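Local coordinates for protein pyruvate formate-lyase 2 (Archaeoglobus fulgidus, PDB 2F3O) that is a glycyl radical enzyme of the pyruvate formate-lyase family whose reaction is not established, though it probably acts as a lyase, at residues A[671-682]-A[711-721]. Residues are numbered along the deposited sequence; the frame is centred on the assembly and turned at random.
Sequences TAVINSASKLSY and LIKSSMELGVM
Tyr682 lies against the 719-721 backbone. Met721 CB sits over one ring face, 4.1 Å from the centroid, a CH-pi contact. Val720 runs alongside, and its CG2 is 3.7 Å from Tyr682 CE1. Bent at chi3 (-70°), Met721 brings CE back to Tyr682 O. With an alanine at Tyr682 the ring and its weak OH bond to Ala677 O are gone, which would probably leave a gap beside Val720 and Met721.

Ile674 CG2 and CD1 pack against Ser715 OG; its side chain crosses Leu711 at about a right angle, CD1 to CD2 3.9 Å. Ser715 OG turns back to Leu711 O (2.9 Å), which Ser715 N reaches from the opposite face. Leu718 CD1 lies 3.4 Å from Asn675 OD1. Asn675 ND2 donates to Thr671 O (2.8 Å), standing well above that carbonyl's plane; the bond probably limits the amide's rotation. Gly719, with positive phi, forms a Schellman motif after the last helical turn.

Segments 671-677 and 711-717, in the glycyl radical family region, run nearly parallel, their axes 19° apart and 9.9 Å at closest approach. Leu711 and Val673 rest on strand 692-696, Ser715 and Val720 on strand 396-400. Met721 bonds to Phe400 through its backbone, leading into strand 722-728.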
loop_
_atom_site.group_PDB
_atom_site.type_symbol
_atom_site.label_atom_id
_atom_site.label_comp_id
_atom_site.label_asym_id
_atom_site.label_seq_id
_atom_site.Cartn_x
_atom_site.Cartn_y
_atom_site.Cartn_z
ATOM N N THR A 671 49.377 11.524 -16.844
ATOM C CA THR A 671 48.442 10.941 -17.816
ATOM C C THR A 671 48.184 9.467 -17.468
ATOM O O THR A 671 47.045 9.015 -17.470
ATOM C CB THR A 671 48.936 11.121 -19.283
ATOM O OG1 THR A 671 48.725 12.472 -19.698
ATOM C CG2 THR A 671 48.209 10.202 -20.258
ATOM N N ALA A 672 49.240 8.750 -17.090
ATOM C CA ALA A 672 49.131 7.344 -16.691
ATOM C C ALA A 672 48.316 7.110 -15.409
ATOM O O ALA A 672 47.764 6.020 -15.208
ATOM C CB ALA A 672 50.519 6.722 -16.557
ATOM N N VAL A 673 48.251 8.118 -14.542
ATOM C CA VAL A 673 47.405 8.051 -13.347
ATOM C C VAL A 673 45.933 8.080 -13.761
ATOM O O VAL A 673 45.104 7.297 -13.269
ATOM C CB VAL A 673 47.701 9.208 -12.379
ATOM C CG1 VAL A 673 46.703 9.234 -11.271
ATOM C CG2 VAL A 673 49.076 9.054 -11.807
ATOM N N ILE A 674 45.643 8.969 -14.704
ATOM C CA ILE A 674 44.307 9.134 -15.227
ATOM C C ILE A 674 43.813 7.872 -15.961
ATOM O O ILE A 674 42.659 7.470 -15.793
ATOM C CB ILE A 674 44.237 10.396 -16.085
ATOM C CG1 ILE A 674 44.527 11.601 -15.205
ATOM C CG2 ILE A 674 42.896 10.538 -16.742
ATOM C CD1 ILE A 674 44.698 12.874 -15.965
ATOM N N ASN A 675 44.695 7.223 -16.724
ATOM C CA ASN A 675 44.345 5.980 -17.419
ATOM C C ASN A 675 44.016 4.887 -16.417
ATOM O O ASN A 675 43.012 4.197 -16.564
ATOM C CB ASN A 675 45.462 5.525 -18.362
ATOM C CG ASN A 675 45.504 6.328 -19.646
ATOM O OD1 ASN A 675 44.942 5.919 -20.657
ATOM N ND2 ASN A 675 46.154 7.485 -19.611
ATOM N N SER A 676 44.849 4.777 -15.387
ATOM C CA SER A 676 44.620 3.853 -14.287
ATOM C C SER A 676 43.287 4.095 -13.585
ATOM O O SER A 676 42.538 3.145 -13.339
ATOM C CB SER A 676 45.739 3.967 -13.249
ATOM O OG SER A 676 46.741 2.992 -13.442
ATOM N N ALA A 677 43.004 5.364 -13.273
ATOM C CA ALA A 677 41.786 5.754 -12.550
ATOM C C ALA A 677 40.536 5.548 -13.387
ATOM O O ALA A 677 39.470 5.251 -12.856
ATOM C CB ALA A 677 41.871 7.198 -12.057
ATOM N N SER A 678 40.673 5.659 -14.704
ATOM C CA SER A 678 39.523 5.515 -15.574
ATOM C C SER A 678 39.261 4.062 -15.929
ATOM O O SER A 678 38.526 3.776 -16.860
ATOM C CB SER A 678 39.724 6.316 -16.847
ATOM O OG SER A 678 40.444 5.563 -17.802
ATOM N N LYS A 679 39.870 3.139 -15.205
ATOM C CA LYS A 679 39.603 1.732 -15.433
ATOM C C LYS A 679 38.559 1.249 -14.441
ATOM O O LYS A 679 37.918 0.212 -14.654
ATOM C CB LYS A 679 40.882 0.919 -15.310
ATOM C CG LYS A 679 41.754 1.037 -16.519
ATOM C CD LYS A 679 43.184 0.804 -16.133
ATOM C CE LYS A 679 44.054 0.590 -17.349
ATOM N NZ LYS A 679 45.388 0.125 -16.872
ATOM N N LEU A 680 38.387 2.018 -13.366
ATOM C CA LEU A 680 37.404 1.715 -12.338
ATOM C C LEU A 680 35.967 1.867 -12.840
ATOM O O LEU A 680 35.665 2.753 -13.636
ATOM C CB LEU A 680 37.633 2.621 -11.143
ATOM C CG LEU A 680 39.081 2.691 -10.685
ATOM C CD1 LEU A 680 39.182 3.705 -9.600
ATOM C CD2 LEU A 680 39.554 1.370 -10.166
ATOM N N SER A 681 35.085 0.995 -12.369
ATOM C CA SER A 681 33.702 0.981 -12.828
ATOM C C SER A 681 32.849 2.052 -12.154
ATOM O O SER A 681 32.217 1.805 -11.128
ATOM C CB SER A 681 33.099 -0.396 -12.589
ATOM O OG SER A 681 33.764 -1.362 -13.381
ATOM N N TYR A 682 32.822 3.237 -12.765
ATOM C CA TYR A 682 32.162 4.411 -12.188
ATOM C C TYR A 682 30.659 4.294 -12.221
ATOM O O TYR A 682 29.961 4.882 -11.392
ATOM C CB TYR A 682 32.596 5.679 -12.912
ATOM C CG TYR A 682 33.975 6.070 -12.530
ATOM C CD1 TYR A 682 35.004 6.069 -13.464
ATOM C CD2 TYR A 682 34.270 6.402 -11.222
ATOM C CE1 TYR A 682 36.301 6.415 -13.103
ATOM C CE2 TYR A 682 35.555 6.743 -10.845
ATOM C CZ TYR A 682 36.570 6.749 -11.787
ATOM O OH TYR A 682 37.841 7.087 -11.399
ATOM N N LEU A 711 44.892 17.392 -20.329
ATOM C CA LEU A 711 44.483 16.511 -19.252
ATOM C C LEU A 711 42.965 16.501 -19.033
ATOM O O LEU A 711 42.400 15.437 -18.756
ATOM C CB LEU A 711 45.205 16.879 -17.957
ATOM C CG LEU A 711 46.710 16.598 -17.924
ATOM C CD1 LEU A 711 47.332 17.146 -16.632
ATOM C CD2 LEU A 711 47.004 15.111 -18.108
ATOM N N ILE A 712 42.321 17.663 -19.175
ATOM C CA ILE A 712 40.855 17.763 -19.066
ATOM C C ILE A 712 40.176 16.927 -20.142
ATOM O O ILE A 712 39.331 16.090 -19.823
ATOM C CB ILE A 712 40.339 19.226 -19.153
ATOM C CG1 ILE A 712 40.770 20.028 -17.932
ATOM C CG2 ILE A 712 38.812 19.284 -19.245
ATOM C CD1 ILE A 712 40.530 21.505 -18.090
ATOM N N LYS A 713 40.585 17.109 -21.399
ATOM C CA LYS A 713 39.995 16.375 -22.516
ATOM C C LYS A 713 40.350 14.895 -22.481
ATOM O O LYS A 713 39.618 14.056 -23.003
ATOM C CB LYS A 713 40.407 16.992 -23.845
ATOM C CG LYS A 713 39.829 18.370 -24.067
ATOM C CD LYS A 713 40.214 18.916 -25.420
ATOM C CE LYS A 713 39.222 19.969 -25.863
ATOM N NZ LYS A 713 39.345 20.338 -27.297
ATOM N N SER A 714 41.467 14.579 -21.840
ATOM C CA SER A 714 41.891 13.199 -21.704
ATOM C C SER A 714 41.046 12.465 -20.674
ATOM O O SER A 714 40.621 11.345 -20.922
ATOM C CB SER A 714 43.366 13.113 -21.322
ATOM O OG SER A 714 43.834 11.792 -21.464
ATOM N N SER A 715 40.789 13.098 -19.531
ATOM C CA SER A 715 39.950 12.503 -18.487
ATOM C C SER A 715 38.483 12.369 -18.902
ATOM O O SER A 715 37.743 11.537 -18.375
ATOM C CB SER A 715 40.024 13.339 -17.211
ATOM O OG SER A 715 41.368 13.574 -16.830
ATOM N N MET A 716 38.069 13.205 -19.840
ATOM C CA MET A 716 36.739 13.121 -20.392
ATOM C C MET A 716 36.648 11.954 -21.356
ATOM O O MET A 716 35.718 11.144 -21.269
ATOM C CB MET A 716 36.396 14.412 -21.110
ATOM C CG MET A 716 35.035 14.410 -21.726
ATOM S SD MET A 716 34.673 16.051 -22.327
ATOM C CE MET A 716 34.864 16.980 -20.818
ATOM N N GLU A 717 37.625 11.869 -22.259
ATOM C CA GLU A 717 37.673 10.823 -23.277
ATOM C C GLU A 717 37.824 9.422 -22.680
ATOM O O GLU A 717 37.207 8.473 -23.139
ATOM C CB GLU A 717 38.798 11.100 -24.270
ATOM C CG GLU A 717 38.663 10.342 -25.586
ATOM C CD GLU A 717 37.334 10.619 -26.313
ATOM O OE1 GLU A 717 36.675 9.637 -26.746
ATOM O OE2 GLU A 717 36.948 11.812 -26.456
ATOM N N LEU A 718 38.620 9.313 -21.624
ATOM C CA LEU A 718 38.860 8.027 -20.956
ATOM C C LEU A 718 37.792 7.673 -19.931
ATOM O O LEU A 718 37.837 6.596 -19.345
ATOM C CB LEU A 718 40.233 8.004 -20.270
ATOM C CG LEU A 718 41.469 8.044 -21.171
ATOM C CD1 LEU A 718 42.696 8.500 -20.373
ATOM C CD2 LEU A 718 41.687 6.690 -21.874
ATOM N N GLY A 719 36.857 8.593 -19.705
ATOM C CA GLY A 719 35.703 8.337 -18.862
ATOM C C GLY A 719 35.979 8.244 -17.378
ATOM O O GLY A 719 35.786 7.203 -16.753
ATOM N N VAL A 720 36.426 9.335 -16.798
ATOM C CA VAL A 720 36.591 9.362 -15.360
ATOM C C VAL A 720 35.380 10.146 -14.805
ATOM O O VAL A 720 34.669 10.794 -15.571
ATOM C CB VAL A 720 37.989 9.935 -15.015
ATOM C CG1 VAL A 720 37.937 11.417 -14.662
ATOM C CG2 VAL A 720 38.640 9.136 -13.939
ATOM N N MET A 721 35.087 10.048 -13.513
ATOM C CA MET A 721 33.918 10.757 -12.993
ATOM C C MET A 721 34.297 12.160 -12.575
ATOM O O MET A 721 33.643 13.138 -12.938
ATOM C CB MET A 721 33.293 10.020 -11.804
ATOM C CG MET A 721 32.001 10.668 -11.295
ATOM S SD MET A 721 31.078 9.677 -10.096
ATOM C CE MET A 721 30.482 8.346 -11.118
#